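Local coordinates for YjbQ family protein (Aeropyrum pernix, PDB 2P6H) that is of unknown function but belongs to the YjbQ (UPF0047) family and assembles as a trimer of identical subunits, at residues G4-K9 against G21-W26; L37-P42 against R125-L130; A47-E52 against L115-D120; V16-G21 against W111-F116. All blocks are in the same frame, centred on the assembly; numbering follows the deposited sequence.

Interaction 1. Residues G4-K9 against G21-W26. With SO4 (sulfate ion), chain E.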
loop_
_atom_site.group_PDB
_atom_site.type_symbol
_atom_site.label_atom_id
_atom_site.label_comp_id
_atom_site.label_asym_id
_atom_site.label_seq_id
_atom_site.Cartn_x
_atom_site.Cartn_y
_atom_site.Cartn_z
ATOM N N GLY A 4 2.323 -1.896 -20.878
ATOM C CA GLY A 4 3.699 -2.283 -21.114
ATOM C C GLY A 4 4.339 -3.023 -19.954
ATOM O O GLY A 4 3.720 -3.237 -18.913
ATOM N N SER A 5 5.592 -3.415 -20.140
ATOM C CA SER A 5 6.318 -4.135 -19.101
ATOM C C SER A 5 7.795 -4.199 -19.430
ATOM O O SER A 5 8.201 -3.974 -20.570
ATOM C CB SER A 5 5.793 -5.563 -18.985
ATOM O OG SER A 5 6.241 -6.337 -20.087
ATOM N N PHE A 6 8.596 -4.507 -18.419
ATOM C CA PHE A 6 10.025 -4.662 -18.593
ATOM C C PHE A 6 10.534 -5.634 -17.555
ATOM O O PHE A 6 9.929 -5.848 -16.518
ATOM C CB PHE A 6 10.747 -3.288 -18.501
ATOM C CG PHE A 6 10.621 -2.614 -17.140
ATOM C CD1 PHE A 6 11.445 -3.005 -16.089
ATOM C CD2 PHE A 6 9.746 -1.548 -16.981
ATOM C CE1 PHE A 6 11.378 -2.327 -14.869
ATOM C CE2 PHE A 6 9.687 -0.876 -15.753
ATOM C CZ PHE A 6 10.502 -1.260 -14.696
ATOM N N THR A 7 11.663 -6.300 -17.885
ATOM C CA THR A 7 12.208 -7.263 -16.927
ATOM C C THR A 7 13.263 -6.651 -16.064
ATOM O O THR A 7 13.898 -5.666 -16.416
ATOM C CB THR A 7 12.929 -8.338 -17.674
ATOM O OG1 THR A 7 13.969 -7.749 -18.457
ATOM C CG2 THR A 7 11.959 -9.069 -18.607
ATOM N N VAL A 8 13.399 -7.280 -14.888
ATOM C CA VAL A 8 14.370 -6.850 -13.898
ATOM C C VAL A 8 15.071 -8.099 -13.405
ATOM O O VAL A 8 14.473 -8.969 -12.773
ATOM C CB VAL A 8 13.647 -6.162 -12.719
ATOM C CG1 VAL A 8 14.669 -5.823 -11.624
ATOM C CG2 VAL A 8 12.961 -4.885 -13.170
ATOM N N LYS A 9 16.350 -8.181 -13.733
ATOM C CA LYS A 9 17.174 -9.302 -13.346
ATOM C C LYS A 9 17.787 -9.028 -11.988
ATOM O O LYS A 9 18.598 -8.128 -11.814
ATOM C CB LYS A 9 18.279 -9.472 -14.392
ATOM C CG LYS A 9 18.976 -10.831 -14.288
ATOM C CD LYS A 9 20.464 -10.698 -13.954
ATOM C CE LYS A 9 21.293 -11.885 -14.459
ATOM N NZ LYS A 9 21.849 -12.618 -13.323
ATOM N N GLY A 21 14.219 4.728 -14.029
ATOM C CA GLY A 21 14.612 4.988 -15.403
ATOM C C GLY A 21 13.764 4.279 -16.441
ATOM O O GLY A 21 13.234 4.905 -17.360
ATOM N N LYS A 22 13.637 2.965 -16.301
ATOM C CA LYS A 22 12.858 2.153 -17.233
ATOM C C LYS A 22 11.382 2.571 -17.268
ATOM O O LYS A 22 10.715 2.510 -18.293
ATOM C CB LYS A 22 12.973 0.690 -16.803
ATOM C CG LYS A 22 14.367 0.115 -17.058
ATOM C CD LYS A 22 14.498 -1.315 -16.534
ATOM C CE LYS A 22 15.813 -1.978 -16.952
ATOM N NZ LYS A 22 16.106 -3.089 -16.049
ATOM N N VAL A 23 10.839 2.978 -16.125
ATOM C CA VAL A 23 9.434 3.385 -16.081
ATOM C C VAL A 23 9.208 4.649 -16.890
ATOM O O VAL A 23 8.264 4.764 -17.661
ATOM C CB VAL A 23 9.021 3.654 -14.633
ATOM C CG1 VAL A 23 7.639 4.304 -14.595
ATOM C CG2 VAL A 23 8.985 2.354 -13.852
ATOM N N GLU A 24 10.085 5.631 -16.711
ATOM C CA GLU A 24 9.989 6.890 -17.423
ATOM C C GLU A 24 10.163 6.660 -18.924
ATOM O O GLU A 24 9.549 7.317 -19.754
ATOM C CB GLU A 24 11.074 7.834 -16.882
ATOM C CG GLU A 24 10.861 8.184 -15.401
ATOM C CD GLU A 24 11.889 9.205 -14.944
ATOM O OE1 GLU A 24 13.052 9.065 -15.295
ATOM O OE2 GLU A 24 11.510 10.137 -14.236
ATOM N N GLU A 25 11.021 5.700 -19.256
ATOM C CA GLU A 25 11.279 5.326 -20.619
ATOM C C GLU A 25 9.963 5.022 -21.295
ATOM O O GLU A 25 9.528 5.716 -22.205
ATOM C CB GLU A 25 12.151 4.076 -20.604
ATOM C CG GLU A 25 13.474 4.285 -21.336
ATOM C CD GLU A 25 14.125 2.943 -21.554
ATOM O OE1 GLU A 25 13.526 2.099 -22.205
ATOM O OE2 GLU A 25 15.224 2.739 -21.042
ATOM N N TRP A 26 9.342 3.963 -20.789
ATOM C CA TRP A 26 8.052 3.504 -21.293
ATOM C C TRP A 26 7.064 4.659 -21.320
ATOM O O TRP A 26 6.316 4.874 -22.249
ATOM C CB TRP A 26 7.520 2.387 -20.378
ATOM C CG TRP A 26 6.238 1.842 -20.911
ATOM C CD1 TRP A 26 6.092 0.929 -21.980
ATOM C CD2 TRP A 26 4.887 2.178 -20.480
ATOM N NE1 TRP A 26 4.800 0.656 -22.284
ATOM C CE2 TRP A 26 3.994 1.458 -21.331
ATOM C CE3 TRP A 26 4.364 3.001 -19.496
ATOM C CZ2 TRP A 26 2.630 1.587 -21.164
ATOM C CZ3 TRP A 26 2.994 3.123 -19.337
ATOM C CH2 TRP A 26 2.123 2.417 -20.180
HETATM S S SO4 E . 18.562 -5.678 -16.222
HETATM O O1 SO4 E . 18.486 -4.527 -17.060
HETATM O O2 SO4 E . 19.806 -6.037 -15.638
HETATM O O3 SO4 E . 18.074 -6.903 -17.042
HETATM O O4 SO4 E . 17.613 -5.603 -15.127
#
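K22 opens the contact of helix 21-26 with strand 4-9. Its CG is anti to the carbonyl carbon (chi1 -71°), and the chain is extended from there, so the lysine lies over the F6 ring and runs on along the strand. K22 CB sits above the middle of one face of the F6 ring, 3.7 Å from the ring centroid and 7° off the normal, a CH-pi contact; K22 CD lies 3.5 Å from F6 CD1. Beyond the ring, K22 NZ makes a weak hydrogen bond to T7 O and a firmer one, 3.0 Å, to O1 of a sulfate ion that probably came from the crystallisation liquor. K9 N donates almost straight to O4 of the same sulfate. V23 comes next and meets the ring at its edge, with V23 CG2 3.8 Å from F6 CE2. One turn after K22, W26 has CG anti to the backbone N, which carries the indole to G4; W26 NE1 is 3.3 Å from G4 CA, so close that a beta carbon on G4 would collide with it. Helix and strand run nearly antiparallel, 155° between their directions, as in two-layer alpha/beta packing, the helix running along strand 2-9, outermost in this chain's antiparallel sheet.

Interaction 2. Residues L37-P42 against R125-L130; sequences LVVYVP and RTVNLL. With SO4 (sulfate ion), chain C.
Two partners grip Y40 OH: a water at 2.7 Å from that oxygen, itself a donor to L129 O, and S107 OG of the second subunit. The ring reaches them because CG takes the crowded position between the backbone N and the carbonyl carbon (chi1 62°), folding it across to strand 125-130. There N128 CB lies over one face of the Y40 ring in a CH-pi contact, 3.5 Å from the ring centroid and offset toward the rim. An alanine at Y40 would remove ring and hydroxyl together and would probably loosen both the cover over N128 and the link to the second subunit. The backbones form an antiparallel ladder. V38 and L130 exchange hydrogen bonds, as do Y40 and N128, the shortest being N128 N to Y40 O at 2.7 Å, nearly along the C=O axis. V39 and L129 make the non-hydrogen-bonded pair between them; V39 CG1 meets V127 CG1 at 3.9 Å, on the face turned from Y40. Past the strand end, P42 CD rests 3.6 Å from T126 O. R125 NH1 binds a sulfate oxygen, O3, at 2.9 Å, while T44 and T45 hold the same ion. Strand 124-133 runs between strands 2-9 and 35-40; helix 20-28 packs V23 and W26 on L37 and L129, and F116 of strand 113-118 touches V41 and V127.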
loop_
_atom_site.group_PDB
_atom_site.type_symbol
_atom_site.label_atom_id
_atom_site.label_comp_id
_atom_site.label_asym_id
_atom_site.label_seq_id
_atom_site.Cartn_x
_atom_site.Cartn_y
_atom_site.Cartn_z
ATOM N N LEU A 37 -0.322 6.481 -13.718
ATOM C CA LEU A 37 0.481 5.387 -14.111
ATOM C C LEU A 37 0.384 4.375 -13.004
ATOM O O LEU A 37 0.401 4.713 -11.827
ATOM C CB LEU A 37 1.904 5.907 -14.211
ATOM C CG LEU A 37 2.899 4.760 -14.191
ATOM C CD1 LEU A 37 2.893 4.028 -15.528
ATOM C CD2 LEU A 37 4.338 5.188 -13.900
ATOM N N VAL A 38 0.199 3.108 -13.373
ATOM C CA VAL A 38 0.209 2.069 -12.342
ATOM C C VAL A 38 1.391 1.186 -12.583
ATOM O O VAL A 38 1.579 0.637 -13.660
ATOM C CB VAL A 38 -1.059 1.186 -12.389
ATOM C CG1 VAL A 38 -1.009 0.145 -11.272
ATOM C CG2 VAL A 38 -2.297 2.046 -12.214
ATOM N N VAL A 39 2.251 1.134 -11.561
ATOM C CA VAL A 39 3.407 0.277 -11.573
ATOM C C VAL A 39 3.101 -0.886 -10.695
ATOM O O VAL A 39 2.782 -0.746 -9.521
ATOM C CB VAL A 39 4.609 1.015 -10.986
ATOM C CG1 VAL A 39 5.860 0.148 -11.106
ATOM C CG2 VAL A 39 4.830 2.318 -11.733
ATOM N N TYR A 40 3.166 -2.099 -11.226
ATOM C CA TYR A 40 2.855 -3.259 -10.413
ATOM C C TYR A 40 3.637 -4.485 -10.854
ATOM O O TYR A 40 4.067 -4.613 -11.999
ATOM C CB TYR A 40 1.333 -3.529 -10.440
ATOM C CG TYR A 40 0.825 -3.841 -11.815
ATOM C CD1 TYR A 40 0.803 -2.863 -12.810
ATOM C CD2 TYR A 40 0.288 -5.103 -12.094
ATOM C CE1 TYR A 40 0.274 -3.142 -14.067
ATOM C CE2 TYR A 40 -0.249 -5.381 -13.351
ATOM C CZ TYR A 40 -0.242 -4.397 -14.338
ATOM O OH TYR A 40 -0.779 -4.672 -15.586
ATOM N N VAL A 41 3.877 -5.371 -9.880
ATOM C CA VAL A 41 4.588 -6.595 -10.168
ATOM C C VAL A 41 3.649 -7.792 -9.906
ATOM O O VAL A 41 2.841 -7.792 -8.986
ATOM C CB VAL A 41 5.911 -6.615 -9.330
ATOM C CG1 VAL A 41 6.563 -5.234 -9.350
ATOM C CG2 VAL A 41 5.615 -7.011 -7.896
ATOM N N PRO A 42 3.684 -8.776 -10.801
ATOM C CA PRO A 42 2.841 -9.955 -10.691
ATOM C C PRO A 42 3.443 -11.021 -9.750
ATOM O O PRO A 42 2.997 -12.160 -9.710
ATOM C CB PRO A 42 2.781 -10.509 -12.098
ATOM C CG PRO A 42 4.199 -10.307 -12.606
ATOM C CD PRO A 42 4.467 -8.848 -12.035
ATOM N N ARG A 125 12.874 -11.065 -12.996
ATOM C CA ARG A 125 11.568 -10.546 -12.617
ATOM C C ARG A 125 10.904 -9.636 -13.648
ATOM O O ARG A 125 11.530 -9.222 -14.614
ATOM C CB ARG A 125 11.703 -9.814 -11.295
ATOM C CG ARG A 125 12.240 -10.658 -10.165
ATOM C CD ARG A 125 11.333 -11.847 -9.826
ATOM N NE ARG A 125 11.492 -12.194 -8.418
ATOM C CZ ARG A 125 10.624 -12.926 -7.727
ATOM N NH1 ARG A 125 9.533 -13.409 -8.325
ATOM N NH2 ARG A 125 10.802 -13.121 -6.417
ATOM N N THR A 126 9.624 -9.347 -13.437
ATOM C CA THR A 126 8.833 -8.506 -14.346
ATOM C C THR A 126 8.155 -7.351 -13.622
ATOM O O THR A 126 7.720 -7.465 -12.483
ATOM C CB THR A 126 7.753 -9.357 -14.999
ATOM O OG1 THR A 126 8.375 -10.389 -15.768
ATOM C CG2 THR A 126 6.900 -8.490 -15.931
ATOM N N VAL A 127 8.128 -6.193 -14.308
ATOM C CA VAL A 127 7.360 -5.056 -13.822
ATOM C C VAL A 127 6.384 -4.682 -14.895
ATOM O O VAL A 127 6.758 -4.492 -16.051
ATOM C CB VAL A 127 8.295 -3.860 -13.611
ATOM C CG1 VAL A 127 7.464 -2.615 -13.260
ATOM C CG2 VAL A 127 9.276 -4.130 -12.497
ATOM N N ASN A 128 5.108 -4.660 -14.512
ATOM C CA ASN A 128 4.095 -4.329 -15.479
ATOM C C ASN A 128 3.698 -2.858 -15.319
ATOM O O ASN A 128 3.781 -2.293 -14.236
ATOM C CB ASN A 128 2.870 -5.235 -15.213
ATOM C CG ASN A 128 3.160 -6.667 -15.625
ATOM O OD1 ASN A 128 2.624 -7.622 -15.074
ATOM N ND2 ASN A 128 4.021 -6.812 -16.653
ATOM N N LEU A 129 3.285 -2.243 -16.422
ATOM C CA LEU A 129 2.957 -0.821 -16.410
ATOM C C LEU A 129 1.652 -0.563 -17.144
ATOM O O LEU A 129 1.354 -1.191 -18.160
ATOM C CB LEU A 129 4.073 -0.007 -17.088
ATOM C CG LEU A 129 5.508 -0.253 -16.600
ATOM C CD1 LEU A 129 6.521 0.333 -17.561
ATOM C CD2 LEU A 129 5.677 0.339 -15.209
ATOM N N LEU A 130 0.872 0.367 -16.610
ATOM C CA LEU A 130 -0.419 0.736 -17.193
ATOM C C LEU A 130 -0.579 2.241 -17.137
ATOM O O LEU A 130 -0.414 2.871 -16.101
ATOM C CB LEU A 130 -1.563 0.054 -16.410
ATOM C CG LEU A 130 -2.983 0.396 -16.938
ATOM C CD1 LEU A 130 -4.011 -0.681 -16.591
ATOM C CD2 LEU A 130 -3.525 1.706 -16.369
HETATM S S SO4 C . 6.224 -15.417 -7.517
HETATM O O1 SO4 C . 6.732 -16.652 -6.757
HETATM O O2 SO4 C . 6.348 -15.542 -8.970
HETATM O O3 SO4 C . 6.987 -14.229 -7.146
HETATM O O4 SO4 C . 4.821 -15.172 -7.209
HETATM O O HOH W 1 0.097 -4.021 -18.037
#

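Interaction 3. Residues A47-E52 against L115-D120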
loop_
_atom_site.group_PDB
_atom_site.type_symbol
_atom_site.label_atom_id
_atom_site.label_comp_id
_atom_site.label_asym_id
_atom_site.label_seq_id
_atom_site.Cartn_x
_atom_site.Cartn_y
_atom_site.Cartn_z
ATOM N N ALA A 47 8.320 -7.120 -4.363
ATOM C CA ALA A 47 7.409 -5.999 -4.152
ATOM C C ALA A 47 7.949 -4.738 -4.816
ATOM O O ALA A 47 9.017 -4.739 -5.417
ATOM C CB ALA A 47 7.243 -5.762 -2.643
ATOM N N VAL A 48 7.148 -3.663 -4.761
ATOM C CA VAL A 48 7.622 -2.369 -5.240
ATOM C C VAL A 48 7.286 -1.313 -4.224
ATOM O O VAL A 48 6.225 -1.310 -3.620
ATOM C CB VAL A 48 6.944 -1.979 -6.559
ATOM C CG1 VAL A 48 5.437 -2.201 -6.461
ATOM C CG2 VAL A 48 7.196 -0.502 -6.838
ATOM N N ALA A 49 8.267 -0.432 -4.023
ATOM C CA ALA A 49 8.101 0.639 -3.082
ATOM C C ALA A 49 8.587 1.932 -3.692
ATOM O O ALA A 49 9.273 1.952 -4.706
ATOM C CB ALA A 49 8.962 0.307 -1.884
ATOM N N VAL A 50 8.258 3.035 -3.048
ATOM C CA VAL A 50 8.755 4.328 -3.489
ATOM C C VAL A 50 9.498 4.985 -2.374
ATOM O O VAL A 50 8.970 5.224 -1.295
ATOM C CB VAL A 50 7.591 5.238 -3.817
ATOM C CG1 VAL A 50 8.105 6.643 -4.129
ATOM C CG2 VAL A 50 6.838 4.701 -5.021
ATOM N N ASN A 51 10.779 5.241 -2.610
ATOM C CA ASN A 51 11.589 5.933 -1.616
ATOM C C ASN A 51 12.911 6.365 -2.238
ATOM O O ASN A 51 13.075 6.396 -3.451
ATOM C CB ASN A 51 11.840 4.979 -0.435
ATOM C CG ASN A 51 11.934 5.749 0.870
ATOM O OD1 ASN A 51 12.980 6.277 1.238
ATOM N ND2 ASN A 51 10.796 5.798 1.584
ATOM N N GLU A 52 13.863 6.758 -1.397
ATOM C CA GLU A 52 15.146 7.283 -1.865
ATOM C C GLU A 52 16.127 6.194 -2.283
ATOM O O GLU A 52 16.335 5.214 -1.556
ATOM C CB GLU A 52 15.777 8.157 -0.772
ATOM C CG GLU A 52 16.847 9.102 -1.286
ATOM C CD GLU A 52 17.382 10.061 -0.216
ATOM O OE1 GLU A 52 16.656 10.360 0.773
ATOM O OE2 GLU A 52 18.531 10.530 -0.379
ATOM N N LEU A 115 11.354 1.719 -6.527
ATOM C CA LEU A 115 12.263 0.650 -6.149
ATOM C C LEU A 115 11.670 -0.749 -6.232
ATOM O O LEU A 115 10.616 -1.023 -5.659
ATOM C CB LEU A 115 12.756 0.884 -4.716
ATOM C CG LEU A 115 13.322 2.289 -4.460
ATOM C CD1 LEU A 115 13.674 2.461 -3.002
ATOM C CD2 LEU A 115 14.554 2.507 -5.334
ATOM N N PHE A 116 12.352 -1.631 -6.953
ATOM C CA PHE A 116 11.929 -3.018 -7.053
ATOM C C PHE A 116 12.560 -3.677 -5.830
ATOM O O PHE A 116 13.764 -3.537 -5.590
ATOM C CB PHE A 116 12.483 -3.689 -8.312
ATOM C CG PHE A 116 11.971 -5.089 -8.513
ATOM C CD1 PHE A 116 12.580 -6.161 -7.874
ATOM C CD2 PHE A 116 10.862 -5.331 -9.322
ATOM C CE1 PHE A 116 12.096 -7.457 -8.033
ATOM C CE2 PHE A 116 10.367 -6.628 -9.491
ATOM C CZ PHE A 116 10.986 -7.692 -8.845
ATOM N N VAL A 117 11.749 -4.380 -5.054
ATOM C CA VAL A 117 12.254 -5.051 -3.872
ATOM C C VAL A 117 12.211 -6.554 -4.046
ATOM O O VAL A 117 11.166 -7.186 -3.966
ATOM C CB VAL A 117 11.352 -4.687 -2.712
ATOM C CG1 VAL A 117 11.886 -5.304 -1.421
ATOM C CG2 VAL A 117 11.286 -3.179 -2.558
ATOM N N GLU A 118 13.370 -7.146 -4.328
ATOM C CA GLU A 118 13.493 -8.598 -4.521
ATOM C C GLU A 118 13.721 -9.276 -3.168
ATOM O O GLU A 118 14.585 -8.854 -2.392
ATOM C CB GLU A 118 14.677 -8.903 -5.453
ATOM C CG GLU A 118 15.015 -10.382 -5.627
ATOM C CD GLU A 118 13.874 -11.178 -6.236
ATOM O OE1 GLU A 118 12.937 -11.547 -5.493
ATOM O OE2 GLU A 118 13.905 -11.428 -7.459
ATOM N N MET A 119 12.948 -10.319 -2.878
ATOM C CA MET A 119 13.106 -11.023 -1.614
ATOM C C MET A 119 13.341 -12.520 -1.813
ATOM O O MET A 119 13.534 -13.263 -0.846
ATOM C CB MET A 119 11.891 -10.761 -0.715
ATOM C CG MET A 119 11.830 -9.298 -0.275
ATOM S SD MET A 119 10.343 -8.793 0.586
ATOM C CE MET A 119 9.282 -8.365 -0.793
ATOM N N ASP A 120 13.343 -12.950 -3.074
ATOM C CA ASP A 120 13.580 -14.367 -3.398
ATOM C C ASP A 120 14.423 -14.490 -4.668
ATOM O O ASP A 120 14.153 -15.293 -5.552
ATOM C CB ASP A 120 12.225 -15.091 -3.582
ATOM C CG ASP A 120 12.397 -16.625 -3.610
ATOM O OD1 ASP A 120 13.341 -17.107 -2.981
ATOM O OD2 ASP A 120 11.598 -17.298 -4.254
#
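A47 begins the antiparallel pairing of strand 47-51 with strand 115-118. Its backbone exchanges two hydrogen bonds with V117: A47 N gives to V117 O at 2.9 Å, and V117 N returns one to A47 O from 38° above the carbonyl plane. A47 O also lies over one face of the F116 ring, toward the rim. On the same side as V117, A47 CB meets M119 CE at 3.8 Å, which the methionine achieves by bending at chi3 (-87°). V48 pairs with F116 without hydrogen bonds, and its CA sends a CA-H...O contact to L115 O at 3.3 Å. A49 is bonded twice to L115; the return bond, L115 N to A49 O at 2.8 Å, runs nearly along the C=O axis. At N51 the strand passes the tip of L115, with N51 CB 4.0 Å from L115 CD1. N51 OD1 then takes the backbone N of E52 at 2.8 Å and is also bonded to H87 ND1 of the third subunit, so the strand end is tied to the trimer interface. Strand 113-118 lies between strands 15-18 and 46-51; I93 of helix 84-93 covers A47, A49 and V117, while I65 of helix 55-69 packs on V117 and M119.

Interaction 4. Residues V16-G21 against W111-F116; sequences VLDVTG and WQRILF
An Asx turn at D18 closes the antiparallel pairing of strands 16-18 and 113-116 and leads into a helix, with V19 at its N-cap position. Among backbone bonds, L17 and F116 exchange a pair, F116 N to L17 O being the shorter at 2.6 Å. V19 N adds a third to I114 O at 2.9 Å, nearly along the C=O axis. Apolar contacts flank the pairing: V16 CG1 touches L115 CB, whereas V19 CG1 meets F116 CB at 4.0 Å and V19 CG2 meets I114 CG2, the V19 and I114 side chains crossing at about a right angle. Charge and side-chain bonds centre on D18, whose CG is anti to the backbone N (chi1 -179°). D18 OD2 uses its syn lone pair for a salt bridge with R113 NH1 at 3.1 Å, the carboxylate and guanidinium planes turned 53° apart. D18 OD1 accepts T20 N at 2.9 Å and T20 OG1 at 2.5 Å. An alanine at D18 would remove the whole carboxylate and would probably loosen both the turn into the helix and the hold on R113. T20 relays the polar chain to the other strand, its OG1 in turn accepting I114 N at 3.0 Å.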
loop_
_atom_site.group_PDB
_atom_site.type_symbol
_atom_site.label_atom_id
_atom_site.label_comp_id
_atom_site.label_asym_id
_atom_site.label_seq_id
_atom_site.Cartn_x
_atom_site.Cartn_y
_atom_site.Cartn_z
ATOM N N VAL A 16 17.353 -4.484 -3.375
ATOM C CA VAL A 16 16.499 -3.369 -3.756
ATOM C C VAL A 16 17.121 -2.738 -4.991
ATOM O O VAL A 16 18.323 -2.452 -4.996
ATOM C CB VAL A 16 16.418 -2.320 -2.635
ATOM C CG1 VAL A 16 15.632 -1.110 -3.115
ATOM C CG2 VAL A 16 15.780 -2.920 -1.393
ATOM N N LEU A 17 16.308 -2.540 -6.027
ATOM C CA LEU A 17 16.785 -1.963 -7.281
ATOM C C LEU A 17 15.962 -0.740 -7.672
ATOM O O LEU A 17 14.744 -0.756 -7.555
ATOM C CB LEU A 17 16.678 -2.975 -8.430
ATOM C CG LEU A 17 17.362 -4.328 -8.243
ATOM C CD1 LEU A 17 17.236 -5.167 -9.499
ATOM C CD2 LEU A 17 18.820 -4.090 -7.929
ATOM N N ASP A 18 16.641 0.310 -8.134
ATOM C CA ASP A 18 15.995 1.539 -8.610
ATOM C C ASP A 18 15.639 1.345 -10.090
ATOM O O ASP A 18 16.524 1.318 -10.960
ATOM C CB ASP A 18 16.950 2.728 -8.486
ATOM C CG ASP A 18 16.324 4.041 -8.944
ATOM O OD1 ASP A 18 15.215 4.039 -9.530
ATOM O OD2 ASP A 18 16.955 5.095 -8.715
ATOM N N VAL A 19 14.349 1.218 -10.382
ATOM C CA VAL A 19 13.903 1.010 -11.773
ATOM C C VAL A 19 13.177 2.242 -12.332
ATOM O O VAL A 19 12.475 2.181 -13.333
ATOM C CB VAL A 19 12.992 -0.239 -11.866
ATOM C CG1 VAL A 19 13.761 -1.482 -11.421
ATOM C CG2 VAL A 19 11.771 -0.062 -10.983
ATOM N N THR A 20 13.336 3.396 -11.694
ATOM C CA THR A 20 12.702 4.649 -12.157
ATOM C C THR A 20 12.965 4.918 -13.629
ATOM O O THR A 20 12.085 5.312 -14.383
ATOM C CB THR A 20 13.240 5.846 -11.373
ATOM O OG1 THR A 20 13.234 5.531 -9.978
ATOM C CG2 THR A 20 12.350 7.070 -11.606
ATOM N N GLY A 21 14.219 4.728 -14.029
ATOM C CA GLY A 21 14.612 4.988 -15.403
ATOM C C GLY A 21 13.764 4.279 -16.441
ATOM O O GLY A 21 13.234 4.905 -17.360
ATOM N N TRP A 111 13.044 13.438 -3.993
ATOM C CA TRP A 111 13.887 12.295 -3.637
ATOM C C TRP A 111 13.222 10.926 -3.763
ATOM O O TRP A 111 13.793 9.921 -3.342
ATOM C CB TRP A 111 14.404 12.482 -2.207
ATOM C CG TRP A 111 14.821 13.899 -1.947
ATOM C CD1 TRP A 111 14.181 14.815 -1.163
ATOM C CD2 TRP A 111 15.907 14.590 -2.568
ATOM N NE1 TRP A 111 14.795 16.040 -1.264
ATOM C CE2 TRP A 111 15.859 15.929 -2.122
ATOM C CE3 TRP A 111 16.912 14.208 -3.465
ATOM C CZ2 TRP A 111 16.782 16.893 -2.543
ATOM C CZ3 TRP A 111 17.832 15.171 -3.885
ATOM C CH2 TRP A 111 17.757 16.497 -3.422
ATOM N N GLN A 112 12.020 10.884 -4.335
ATOM C CA GLN A 112 11.306 9.618 -4.505
ATOM C C GLN A 112 11.720 8.892 -5.774
ATOM O O GLN A 112 11.864 9.498 -6.838
ATOM C CB GLN A 112 9.789 9.844 -4.544
ATOM C CG GLN A 112 9.200 10.371 -3.240
ATOM C CD GLN A 112 7.679 10.480 -3.279
ATOM O OE1 GLN A 112 7.096 10.906 -4.280
ATOM N NE2 GLN A 112 7.034 10.106 -2.177
ATOM N N ARG A 113 11.907 7.583 -5.655
ATOM C CA ARG A 113 12.264 6.754 -6.778
ATOM C C ARG A 113 11.493 5.454 -6.701
ATOM O O ARG A 113 11.043 5.031 -5.644
ATOM C CB ARG A 113 13.766 6.477 -6.708
ATOM C CG ARG A 113 14.599 7.757 -6.783
ATOM C CD ARG A 113 14.995 8.099 -8.224
ATOM N NE ARG A 113 15.777 9.339 -8.266
ATOM C CZ ARG A 113 17.008 9.275 -8.806
ATOM N NH1 ARG A 113 17.468 8.128 -9.273
ATOM N NH2 ARG A 113 17.760 10.377 -8.871
ATOM N N ILE A 114 11.315 4.794 -7.836
ATOM C CA ILE A 114 10.588 3.535 -7.907
ATOM C C ILE A 114 11.547 2.404 -7.643
ATOM O O ILE A 114 12.447 2.123 -8.424
ATOM C CB ILE A 114 9.954 3.351 -9.301
ATOM C CG1 ILE A 114 9.040 4.539 -9.613
ATOM C CG2 ILE A 114 9.089 2.075 -9.312
ATOM C CD1 ILE A 114 8.507 4.732 -11.032
ATOM N N LEU A 115 11.354 1.719 -6.527
ATOM C CA LEU A 115 12.263 0.650 -6.149
ATOM C C LEU A 115 11.670 -0.749 -6.232
ATOM O O LEU A 115 10.616 -1.023 -5.659
ATOM C CB LEU A 115 12.756 0.884 -4.716
ATOM C CG LEU A 115 13.322 2.289 -4.460
ATOM C CD1 LEU A 115 13.674 2.461 -3.002
ATOM C CD2 LEU A 115 14.554 2.507 -5.334
ATOM N N PHE A 116 12.352 -1.631 -6.953
ATOM C CA PHE A 116 11.929 -3.018 -7.053
ATOM C C PHE A 116 12.560 -3.677 -5.830
ATOM O O PHE A 116 13.764 -3.537 -5.590
ATOM C CB PHE A 116 12.483 -3.689 -8.312
ATOM C CG PHE A 116 11.971 -5.089 -8.513
ATOM C CD1 PHE A 116 12.580 -6.161 -7.874
ATOM C CD2 PHE A 116 10.862 -5.331 -9.322
ATOM C CE1 PHE A 116 12.096 -7.457 -8.033
ATOM C CE2 PHE A 116 10.367 -6.628 -9.491
ATOM C CZ PHE A 116 10.986 -7.692 -8.845
#

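The four contacts lie close together, their centres about 7 to 14 Å apart. Interactions 3 and 4 are nearest and share strand 113-118, the middle of the three-stranded sheet, with L115 and F116 in common. Interactions 1 and 2 meet in the five-stranded sheet, where strands 2-9 and 124-133 are neighbours. Helix 20-28 serves interactions 1 and 4 and so bridges the two sheets, while F116 packs on R125 and V127 to join them directly. Along the chain, interaction 1 closes before interaction 2 opens, interaction 3 is nested inside interaction 2, and interaction 4 crosses 1 and 2. Interaction 2 touches the second subunit; 3 and 4 touch the third, so both sheets reach into the trimer.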